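PDB 3BJB: probable transcriptional regulator, TetR family protein from Rhodococcus sp., which probably binds DNA as a dimeric transcriptional regulator, with a helix-turn-helix DNA-binding domain and an all-helical domain that joins the two subunits. Local coordinates for residues 189-192 against 193-197; 181-184 against 185-188; 98-101 against 102-106; 168-171 against 172-176; 141-144 against 145-149. All blocks are in the same frame, centred on the assembly; numbering follows the deposited sequence.

Interaction 1 of 5, residues 189-192 against 193-197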
# COMPACT_ATOMS: atom_id res chain seq x y z
N SER B 189 -9.52 3.18 -14.63
CA SER B 189 -9.44 2.12 -15.65
C SER B 189 -8.80 0.82 -15.12
O SER B 189 -9.23 -0.27 -15.47
CB SER B 189 -8.68 2.64 -16.87
OG SER B 189 -9.22 2.00 -17.99
N ASP B 190 -7.78 0.95 -14.28
CA ASP B 190 -7.17 -0.20 -13.64
C ASP B 190 -8.03 -0.87 -12.59
O ASP B 190 -7.96 -2.10 -12.44
CB ASP B 190 -5.83 0.16 -13.04
CG ASP B 190 -4.75 0.16 -14.07
OD1 ASP B 190 -4.89 -0.63 -15.02
OD2 ASP B 190 -3.78 0.94 -13.95
N ILE B 191 -8.80 -0.09 -11.82
CA ILE B 191 -9.77 -0.71 -10.96
C ILE B 191 -10.85 -1.45 -11.78
O ILE B 191 -11.37 -2.46 -11.33
CB ILE B 191 -10.36 0.29 -10.01
CG1 ILE B 191 -9.26 0.78 -9.04
CG2 ILE B 191 -11.48 -0.35 -9.24
CD1 ILE B 191 -9.36 2.27 -8.64
N ARG B 192 -11.15 -1.00 -12.99
CA ARG B 192 -12.17 -1.72 -13.76
C ARG B 192 -11.69 -3.07 -14.26
O ARG B 192 -12.37 -4.09 -14.07
CB ARG B 192 -12.73 -0.88 -14.90
CG ARG B 192 -13.65 -1.66 -15.82
CD ARG B 192 -14.92 -0.92 -16.08
NE ARG B 192 -16.07 -1.53 -15.41
CZ ARG B 192 -17.31 -1.01 -15.41
NH1 ARG B 192 -18.30 -1.66 -14.78
NH2 ARG B 192 -17.55 0.16 -16.01
N ARG B 193 -10.53 -3.07 -14.89
CA ARG B 193 -9.91 -4.28 -15.42
C ARG B 193 -9.72 -5.34 -14.32
O ARG B 193 -10.02 -6.52 -14.52
CB ARG B 193 -8.59 -3.91 -16.09
CG ARG B 193 -7.58 -5.03 -16.23
CD ARG B 193 -7.39 -5.50 -17.66
NE ARG B 193 -8.51 -6.29 -18.10
CZ ARG B 193 -9.46 -5.85 -18.89
NH1 ARG B 193 -9.41 -4.60 -19.36
NH2 ARG B 193 -10.46 -6.67 -19.24
N ALA B 194 -9.27 -4.88 -13.14
CA ALA B 194 -9.15 -5.72 -11.96
C ALA B 194 -10.47 -6.33 -11.55
O ALA B 194 -10.57 -7.54 -11.41
CB ALA B 194 -8.52 -4.96 -10.82
N CYS B 195 -11.51 -5.53 -11.39
CA CYS B 195 -12.85 -6.10 -11.16
C CYS B 195 -13.22 -7.24 -12.12
O CYS B 195 -13.75 -8.26 -11.69
CB CYS B 195 -13.91 -5.01 -11.22
SG CYS B 195 -13.83 -4.02 -9.77
N ASP B 196 -12.94 -7.05 -13.40
CA ASP B 196 -13.35 -8.00 -14.44
C ASP B 196 -12.51 -9.25 -14.33
O ASP B 196 -13.01 -10.39 -14.50
CB ASP B 196 -13.12 -7.41 -15.83
CG ASP B 196 -14.08 -6.27 -16.16
OD1 ASP B 196 -14.96 -5.91 -15.33
OD2 ASP B 196 -13.95 -5.71 -17.27
N LEU B 197 -11.23 -9.04 -14.05
CA LEU B 197 -10.34 -10.16 -13.92
C LEU B 197 -10.61 -10.91 -12.62
O LEU B 197 -10.90 -12.14 -12.65
CB LEU B 197 -8.88 -9.72 -14.10
CG LEU B 197 -8.64 -9.36 -15.56
CD1 LEU B 197 -7.26 -8.82 -15.80
CD2 LEU B 197 -8.95 -10.53 -16.55
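With chi1 at -73° in Cys195 and -70° in Asp196, both side chains point back over the preceding turn, toward Ile191 and Arg192. SG of Cys195 stands anti to its own carbonyl carbon, which lays the sulfur alongside Ile191, 3.3 Å from Ile191 O and 4.4 Å from Ile191 CG2. The similar torsion of Asp196 brings its carboxylate back beside the carbonyl of Arg192. There Asp196 OD1 and Arg192 O are two acceptors 3.4 Å apart, so no bond joins them. Arg192 NE remains 4.5 Å from Asp196 OD1, opposite charges near each other but too far apart to pair directly; the guanidinium is engaged through NH1 by Asp97. Beneath these groups run the i to i+4 bonds of an alpha helix, among them Cys195 N to Ile191 O at 3.1 Å and Asp196 N to Arg192 O, whose donor lies in the carbonyl plane. Helix 184-198 packs against helices 95-111 and 157-179 and the second subunit: Ile191 lies on Tyr100 and Leu103 of the first and on Trp170 of the next, Ala194 meets Leu166 and Leu169, and Asp190 forms a salt bridge with Arg164 of the second subunit.

Interaction 2 of 5, residues 181-184 against 185-188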
# COMPACT_ATOMS: atom_id res chain seq x y z
N ARG B 181 2.03 8.56 -9.48
CA ARG B 181 2.52 7.51 -10.36
C ARG B 181 1.52 7.13 -11.43
O ARG B 181 1.91 6.75 -12.51
CB ARG B 181 2.90 6.24 -9.57
CG ARG B 181 4.27 6.35 -8.82
CD ARG B 181 4.90 5.00 -8.48
NE ARG B 181 3.82 4.07 -8.23
CZ ARG B 181 3.87 2.96 -7.50
NH1 ARG B 181 2.73 2.23 -7.38
NH2 ARG B 181 5.00 2.57 -6.91
N VAL B 182 0.23 7.17 -11.11
CA VAL B 182 -0.79 6.93 -12.11
C VAL B 182 -1.71 8.16 -12.14
O VAL B 182 -1.85 8.85 -11.12
CB VAL B 182 -1.54 5.62 -11.83
CG1 VAL B 182 -2.53 5.77 -10.65
CG2 VAL B 182 -2.27 5.12 -13.07
N SER B 183 -2.27 8.49 -13.29
CA SER B 183 -3.29 9.54 -13.34
C SER B 183 -4.60 8.99 -12.81
O SER B 183 -4.72 7.79 -12.55
CB SER B 183 -3.49 10.05 -14.75
OG SER B 183 -4.18 9.08 -15.48
N ILE B 184 -5.62 9.84 -12.64
CA ILE B 184 -6.80 9.31 -12.00
C ILE B 184 -7.69 8.48 -12.94
O ILE B 184 -8.19 7.42 -12.55
CB ILE B 184 -7.56 10.25 -10.98
CG1 ILE B 184 -8.99 10.48 -11.37
CG2 ILE B 184 -6.83 11.53 -10.53
CD1 ILE B 184 -9.83 9.76 -10.44
N PRO B 185 -7.84 8.92 -14.20
CA PRO B 185 -8.58 8.07 -15.16
C PRO B 185 -7.93 6.70 -15.38
O PRO B 185 -8.62 5.68 -15.38
CB PRO B 185 -8.55 8.89 -16.44
CG PRO B 185 -8.32 10.29 -15.98
CD PRO B 185 -7.41 10.19 -14.82
N ASP B 186 -6.62 6.66 -15.55
CA ASP B 186 -5.95 5.37 -15.50
C ASP B 186 -6.10 4.60 -14.16
O ASP B 186 -6.18 3.39 -14.19
CB ASP B 186 -4.49 5.51 -15.90
CG ASP B 186 -4.32 5.93 -17.37
OD1 ASP B 186 -3.22 6.47 -17.71
OD2 ASP B 186 -5.27 5.71 -18.19
N ALA B 187 -6.13 5.25 -13.00
CA ALA B 187 -6.41 4.51 -11.76
C ALA B 187 -7.75 3.83 -11.89
O ALA B 187 -7.87 2.59 -11.74
CB ALA B 187 -6.41 5.41 -10.54
N GLU B 188 -8.77 4.64 -12.21
CA GLU B 188 -10.14 4.15 -12.47
C GLU B 188 -10.18 3.00 -13.50
O GLU B 188 -10.76 1.95 -13.24
CB GLU B 188 -11.08 5.31 -12.85
CG GLU B 188 -11.22 6.32 -11.70
CD GLU B 188 -12.28 7.43 -11.86
OE1 GLU B 188 -13.08 7.45 -12.82
OE2 GLU B 188 -12.33 8.29 -10.96
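Val182 and Ala187 make the apolar part of the contact, with Val182 CG1 lying 3.9 Å from Ala187 CB. The other branch, Val182 CG2, stands anti to the backbone N and reaches the Asp186 side chain, 3.6 Å from Asp186 CB. Ile184 and Pro185 meet nearly at right angles, Ile184 CG1 resting 3.8 Å from Pro185 CD. Hydrogen bonds supply the second kind of interaction, and they define the start of helix 184-198: Ser183 is its N-cap. With chi1 at 73°, Ser183 OG sits between its own N and carbonyl carbon, facing the first turn, and accepts a weak capping bond from Asp186 N at 3.4 Å. The backbone of the same residue is used as well, since Ser183 O takes the N-H of Ala187 at 2.9 Å. One residue on, Glu188 N gives Ile184 O a nearly straight bond of 2.9 Å (175° at the hydrogen). Charge enters through Glu188, whose extended side chain runs beside that of Ile184 in the same direction; its OE1 forms a salt bridge with Arg108. In the loop before the helix, Arg181 NE forms a salt bridge with Asp139 of the second subunit, while Ala187 packs on Val173 of helix 157-179.

Interaction 3 of 5, residues 98-101 against 102-106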
# COMPACT_ATOMS: atom_id res chain seq x y z
N ALA B 98 -21.43 -3.59 -9.90
CA ALA B 98 -21.86 -2.90 -8.72
C ALA B 98 -20.63 -2.64 -7.85
O ALA B 98 -20.50 -1.59 -7.20
CB ALA B 98 -22.90 -3.70 -7.99
N VAL B 99 -19.71 -3.59 -7.87
CA VAL B 99 -18.56 -3.56 -7.00
C VAL B 99 -17.59 -2.53 -7.57
O VAL B 99 -17.07 -1.68 -6.87
CB VAL B 99 -17.93 -4.96 -6.86
CG1 VAL B 99 -16.65 -4.87 -6.11
CG2 VAL B 99 -18.90 -5.92 -6.13
N TYR B 100 -17.42 -2.57 -8.87
CA TYR B 100 -16.77 -1.48 -9.55
C TYR B 100 -17.31 -0.12 -9.12
O TYR B 100 -16.54 0.79 -8.88
CB TYR B 100 -16.92 -1.63 -11.05
CG TYR B 100 -16.24 -0.51 -11.75
CD1 TYR B 100 -14.86 -0.31 -11.59
CD2 TYR B 100 -16.96 0.40 -12.53
CE1 TYR B 100 -14.21 0.71 -12.21
CE2 TYR B 100 -16.30 1.45 -13.18
CZ TYR B 100 -14.92 1.59 -13.01
OH TYR B 100 -14.23 2.62 -13.61
N ASN B 101 -18.63 0.04 -9.05
CA ASN B 101 -19.22 1.35 -8.73
C ASN B 101 -18.91 1.85 -7.32
O ASN B 101 -18.81 3.06 -7.10
CB ASN B 101 -20.74 1.38 -8.97
CG ASN B 101 -21.13 1.30 -10.45
OD1 ASN B 101 -22.13 0.65 -10.79
ND2 ASN B 101 -20.36 1.95 -11.32
N VAL B 102 -18.79 0.94 -6.36
CA VAL B 102 -18.44 1.35 -5.01
C VAL B 102 -16.98 1.82 -4.95
O VAL B 102 -16.65 2.81 -4.28
CB VAL B 102 -18.72 0.24 -3.92
CG1 VAL B 102 -19.97 -0.51 -4.21
CG2 VAL B 102 -17.56 -0.72 -3.76
N LEU B 103 -16.12 1.09 -5.67
CA LEU B 103 -14.71 1.35 -5.67
C LEU B 103 -14.46 2.71 -6.30
O LEU B 103 -13.70 3.51 -5.74
CB LEU B 103 -13.93 0.22 -6.36
CG LEU B 103 -13.13 -0.78 -5.49
CD1 LEU B 103 -13.72 -1.03 -4.10
CD2 LEU B 103 -12.91 -2.10 -6.22
N VAL B 104 -15.16 2.99 -7.41
CA VAL B 104 -15.10 4.28 -8.10
C VAL B 104 -15.54 5.43 -7.18
O VAL B 104 -14.88 6.48 -7.11
CB VAL B 104 -15.97 4.28 -9.41
CG1 VAL B 104 -16.17 5.69 -9.97
CG2 VAL B 104 -15.35 3.37 -10.47
N ARG B 105 -16.65 5.23 -6.49
CA ARG B 105 -17.10 6.16 -5.47
C ARG B 105 -16.09 6.43 -4.36
O ARG B 105 -15.87 7.57 -4.00
CB ARG B 105 -18.38 5.63 -4.83
CG ARG B 105 -19.00 6.58 -3.83
CD ARG B 105 -19.63 7.74 -4.55
NE ARG B 105 -20.92 7.34 -5.13
CZ ARG B 105 -22.05 7.23 -4.44
NH1 ARG B 105 -22.08 7.51 -3.13
NH2 ARG B 105 -23.15 6.86 -5.07
N ALA B 106 -15.48 5.38 -3.80
CA ALA B 106 -14.49 5.55 -2.75
C ALA B 106 -13.21 6.24 -3.26
O ALA B 106 -12.71 7.19 -2.64
CB ALA B 106 -14.18 4.22 -2.12
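Tyr100 and Val104 are one turn apart on helix 95-111, an alpha helix of the all-helical C-terminal domain of a TetR-family regulator, and their side chains meet in a tentative i to i+4 CH-pi contact. Val104 can be followed outward from its backbone. CB lies 3.6 Å from Tyr100 O and 3.9 Å from Asn101 O, over the carbonyls of the preceding turn. From CB the two methyls part: CG1 stands anti to the backbone N (chi1 167°), which leaves CG2 beside the N and directed at the phenol. CG2 also passes 3.3 Å from Tyr100 O, and its far side is modelled over one face of the Tyr100 ring. That methyl is placed too close to the ring for two carbons, so the details of the contact are doubtful. Tyr100 meets it by extending CG anti to its own N; the same residue packs on Arg192 and Cys195 of helix 184-198. Val99 and Leu103 point to another side of the helix, against Met146 of helix 134-150 and Leu166 of helix 157-179. Val102 turns CG1 over the backbone instead, 3.2 Å from Ala98 O, while Leu103 N bonds to Val99 O and Val104 N to Tyr100 O, the latter at 3.0 Å.

Interaction 4 of 5, residues 168-171 against 172-176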
# COMPACT_ATOMS: atom_id res chain seq x y z
N GLN B 168 -7.09 -5.22 -1.85
CA GLN B 168 -5.63 -5.20 -1.73
C GLN B 168 -5.02 -4.47 -2.90
O GLN B 168 -4.47 -3.39 -2.73
CB GLN B 168 -5.03 -6.62 -1.52
CG GLN B 168 -4.51 -6.88 -0.05
CD GLN B 168 -4.03 -5.58 0.69
OE1 GLN B 168 -2.83 -5.24 0.70
NE2 GLN B 168 -4.99 -4.85 1.31
N LEU B 169 -5.18 -5.04 -4.09
CA LEU B 169 -4.91 -4.34 -5.35
C LEU B 169 -5.43 -2.89 -5.37
O LEU B 169 -4.81 -2.01 -5.95
CB LEU B 169 -5.48 -5.13 -6.51
CG LEU B 169 -5.43 -4.55 -7.91
CD1 LEU B 169 -4.11 -3.92 -8.23
CD2 LEU B 169 -5.67 -5.67 -8.88
N TRP B 170 -6.56 -2.64 -4.73
CA TRP B 170 -7.18 -1.34 -4.81
C TRP B 170 -6.39 -0.33 -4.01
O TRP B 170 -6.01 0.71 -4.54
CB TRP B 170 -8.62 -1.39 -4.34
CG TRP B 170 -9.25 -0.06 -4.33
CD1 TRP B 170 -9.60 0.68 -5.41
CD2 TRP B 170 -9.61 0.70 -3.19
NE1 TRP B 170 -10.15 1.85 -5.02
CE2 TRP B 170 -10.18 1.89 -3.66
CE3 TRP B 170 -9.51 0.48 -1.80
CZ2 TRP B 170 -10.65 2.89 -2.80
CZ3 TRP B 170 -9.98 1.46 -0.94
CH2 TRP B 170 -10.55 2.66 -1.45
N PHE B 171 -6.14 -0.67 -2.74
CA PHE B 171 -5.28 0.13 -1.86
C PHE B 171 -3.99 0.52 -2.56
O PHE B 171 -3.53 1.63 -2.39
CB PHE B 171 -4.94 -0.60 -0.56
CG PHE B 171 -5.80 -0.20 0.59
CD1 PHE B 171 -5.27 0.52 1.65
CD2 PHE B 171 -7.16 -0.54 0.61
CE1 PHE B 171 -6.09 0.90 2.72
CE2 PHE B 171 -8.01 -0.16 1.69
CZ PHE B 171 -7.47 0.55 2.74
N GLY B 172 -3.42 -0.40 -3.32
CA GLY B 172 -2.19 -0.11 -4.03
C GLY B 172 -2.38 0.99 -5.07
O GLY B 172 -1.57 1.91 -5.16
N VAL B 173 -3.49 0.90 -5.82
CA VAL B 173 -3.75 1.82 -6.90
C VAL B 173 -3.93 3.22 -6.35
O VAL B 173 -3.40 4.21 -6.94
CB VAL B 173 -5.00 1.41 -7.70
CG1 VAL B 173 -5.23 2.38 -8.83
CG2 VAL B 173 -4.90 -0.08 -8.19
N ILE B 174 -4.66 3.34 -5.23
CA ILE B 174 -4.87 4.65 -4.61
C ILE B 174 -3.55 5.23 -4.14
O ILE B 174 -3.23 6.38 -4.44
CB ILE B 174 -5.83 4.61 -3.41
CG1 ILE B 174 -7.08 3.83 -3.76
CG2 ILE B 174 -6.30 6.02 -3.08
CD1 ILE B 174 -7.93 4.57 -4.73
N GLN B 175 -2.78 4.43 -3.42
CA GLN B 175 -1.53 4.87 -2.84
C GLN B 175 -0.70 5.45 -3.97
O GLN B 175 -0.13 6.55 -3.88
CB GLN B 175 -0.83 3.65 -2.23
CG GLN B 175 -0.16 3.87 -0.86
CD GLN B 175 0.08 2.52 -0.10
OE1 GLN B 175 -0.20 1.44 -0.62
NE2 GLN B 175 0.62 2.61 1.14
N SER B 176 -0.69 4.69 -5.06
CA SER B 176 0.00 5.02 -6.27
C SER B 176 -0.45 6.34 -6.91
O SER B 176 0.38 7.17 -7.33
CB SER B 176 -0.14 3.86 -7.22
OG SER B 176 0.27 4.24 -8.48
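Trp170 and Ile174 cross obliquely, the indole presenting one face to the aliphatic chain that rises from the next turn. Ile174 CG1 stands over the five-membered ring, 3.9 Å from its centroid and 23° off the normal, a CH-pi contact displaced toward the ring's rim. CD1 carries on across the indole, 3.7 Å from Trp170 CE2. The approach depends on both first torsions: Trp170 holds CG anti to its backbone N (chi1 176°), and Ile174 places CG1 beside its own N, facing back down the helix. Leu169 and Val173 make a similar one-turn pair on a neighbouring strip, with Leu169 CD1 3.9 Å from Val173 CG2. Backbone bonds from Ile174 N to Trp170 O at 3.0 Å and from Gln175 N to Phe171 O at 3.1 Å keep these one-turn spacings. The indole nitrogen is buried but satisfied, since Trp170 NE1 bonds to Thr107 OG1. Helix 157-179 faces several partners: Trp170 packs on Leu103 and Ala106 of helix 95-111 and meets the Phe142 ring, Leu169 lies on Leu198 of helix 184-198, Phe171 leans on Ile121 of helix 114-126, and Gln168 packs on Gly172 of the second subunit.

Interaction 5 of 5, residues 141-144 against 145-149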
# COMPACT_ATOMS: atom_id res chain seq x y z
N ALA B 141 -15.45 -3.99 7.09
CA ALA B 141 -16.47 -2.99 6.80
C ALA B 141 -16.52 -2.83 5.31
O ALA B 141 -17.58 -2.70 4.73
CB ALA B 141 -16.15 -1.66 7.46
N PHE B 142 -15.35 -2.91 4.70
CA PHE B 142 -15.25 -2.71 3.28
C PHE B 142 -15.90 -3.85 2.54
O PHE B 142 -16.94 -3.69 1.91
CB PHE B 142 -13.79 -2.56 2.89
CG PHE B 142 -13.60 -1.60 1.79
CD1 PHE B 142 -12.62 -1.80 0.84
CD2 PHE B 142 -14.45 -0.51 1.68
CE1 PHE B 142 -12.47 -0.90 -0.24
CE2 PHE B 142 -14.33 0.42 0.61
CZ PHE B 142 -13.33 0.24 -0.35
N ARG B 143 -15.29 -5.01 2.67
CA ARG B 143 -15.86 -6.24 2.23
C ARG B 143 -17.41 -6.30 2.31
O ARG B 143 -18.04 -6.82 1.38
CB ARG B 143 -15.22 -7.34 3.05
CG ARG B 143 -15.32 -8.74 2.52
CD ARG B 143 -15.07 -9.69 3.65
NE ARG B 143 -16.07 -9.46 4.69
CZ ARG B 143 -15.97 -9.88 5.95
NH1 ARG B 143 -14.89 -10.56 6.37
NH2 ARG B 143 -16.95 -9.60 6.81
N GLN B 144 -18.03 -5.80 3.39
CA GLN B 144 -19.50 -5.80 3.50
C GLN B 144 -20.24 -4.76 2.65
O GLN B 144 -21.43 -4.91 2.40
CB GLN B 144 -19.98 -5.65 4.95
CG GLN B 144 -20.14 -6.95 5.68
CD GLN B 144 -21.26 -7.82 5.14
OE1 GLN B 144 -21.35 -8.99 5.49
NE2 GLN B 144 -22.13 -7.26 4.30
N ILE B 145 -19.56 -3.69 2.26
CA ILE B 145 -20.20 -2.70 1.41
C ILE B 145 -20.31 -3.24 0.00
O ILE B 145 -21.29 -2.98 -0.70
CB ILE B 145 -19.44 -1.38 1.40
CG1 ILE B 145 -19.54 -0.72 2.77
CG2 ILE B 145 -19.98 -0.44 0.27
CD1 ILE B 145 -18.69 0.52 2.89
N MSE B 146 -19.29 -4.01 -0.38
CA MSE B 146 -19.15 -4.56 -1.71
C MSE B 146 -20.06 -5.77 -1.85
O MSE B 146 -20.78 -5.92 -2.84
CB MSE B 146 -17.70 -4.98 -1.96
CG MSE B 146 -16.68 -3.87 -1.75
SE MSE B 146 -14.83 -4.55 -2.03
CE MSE B 146 -14.64 -4.05 -3.89
N LEU B 147 -20.01 -6.62 -0.84
CA LEU B 147 -20.92 -7.73 -0.75
C LEU B 147 -22.34 -7.22 -0.91
O LEU B 147 -23.07 -7.73 -1.74
CB LEU B 147 -20.72 -8.48 0.57
CG LEU B 147 -20.11 -9.90 0.55
CD1 LEU B 147 -19.65 -10.43 -0.83
CD2 LEU B 147 -19.01 -10.07 1.58
N ASP B 148 -22.70 -6.16 -0.19
CA ASP B 148 -24.04 -5.62 -0.23
C ASP B 148 -24.36 -5.01 -1.59
O ASP B 148 -25.43 -5.23 -2.16
CB ASP B 148 -24.24 -4.60 0.89
CG ASP B 148 -24.54 -5.26 2.25
OD1 ASP B 148 -24.80 -6.48 2.32
OD2 ASP B 148 -24.54 -4.55 3.27
N ALA B 149 -23.41 -4.26 -2.12
CA ALA B 149 -23.60 -3.63 -3.41
C ALA B 149 -23.81 -4.70 -4.47
O ALA B 149 -24.64 -4.54 -5.36
CB ALA B 149 -22.42 -2.74 -3.77
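Phe142 and Met146, a selenomethionine, form the buried side of this one-turn contact. The selenium of Met146 lies above the face of the Phe142 ring, 4.9 Å from its centroid and 25° off the normal, a Met-aromatic contact at rather long range. Met146 CG, anti to the carbonyl carbon (chi1 -55°), starts the chain back along the helix past Phe142 O, and a bend at chi3 follows. Around this pair the packing is dense: Met146 touches Val102 of helix 95-111 and Val167 of helix 157-179, and Phe142 also packs on Val167. Leu147, also buried, lies beside the partly exposed Arg143 chain, both pointing the same way, with Leu147 CD2 4.0 Å from Arg143 CG. Gln144 and Asp148 make the exposed and looser side. Their amide and carboxylate planes are 59° apart, and Gln144 NE2 is 3.4 Å from Asp148 OD1. Backbone bonds span the turn, Leu147 N to Arg143 O at 3.0 Å and Asp148 N to Gln144 O at 3.1 Å. The chemistry is that of an amphipathic helix: selenium, ring and aliphatic carbons pack together on the inner face, while an amide and a carboxylate occupy the exposed one.

Overall arrangement
From the N terminus, interaction 3 comes first on helix 95-111, then interaction 5 on helix 134-150, interaction 4 on helix 157-179, and interactions 2 and 1 on helix 184-198. Each joins two consecutive segments of the chain, so none closes a long loop and none nests or crosses; they run in series. Interaction 2 spans the turn from the loop after helix 157-179 into helix 184-198, and interaction 1 continues directly from it. In space, interaction 3 touches all four others, with centres about 10 Å from interaction 5 and 11 Å from interaction 1. Interaction 4 also meets interactions 1, 2 and 5, tying the four helices into one bundle; interactions 1, 2 and 4 also reach the second subunit.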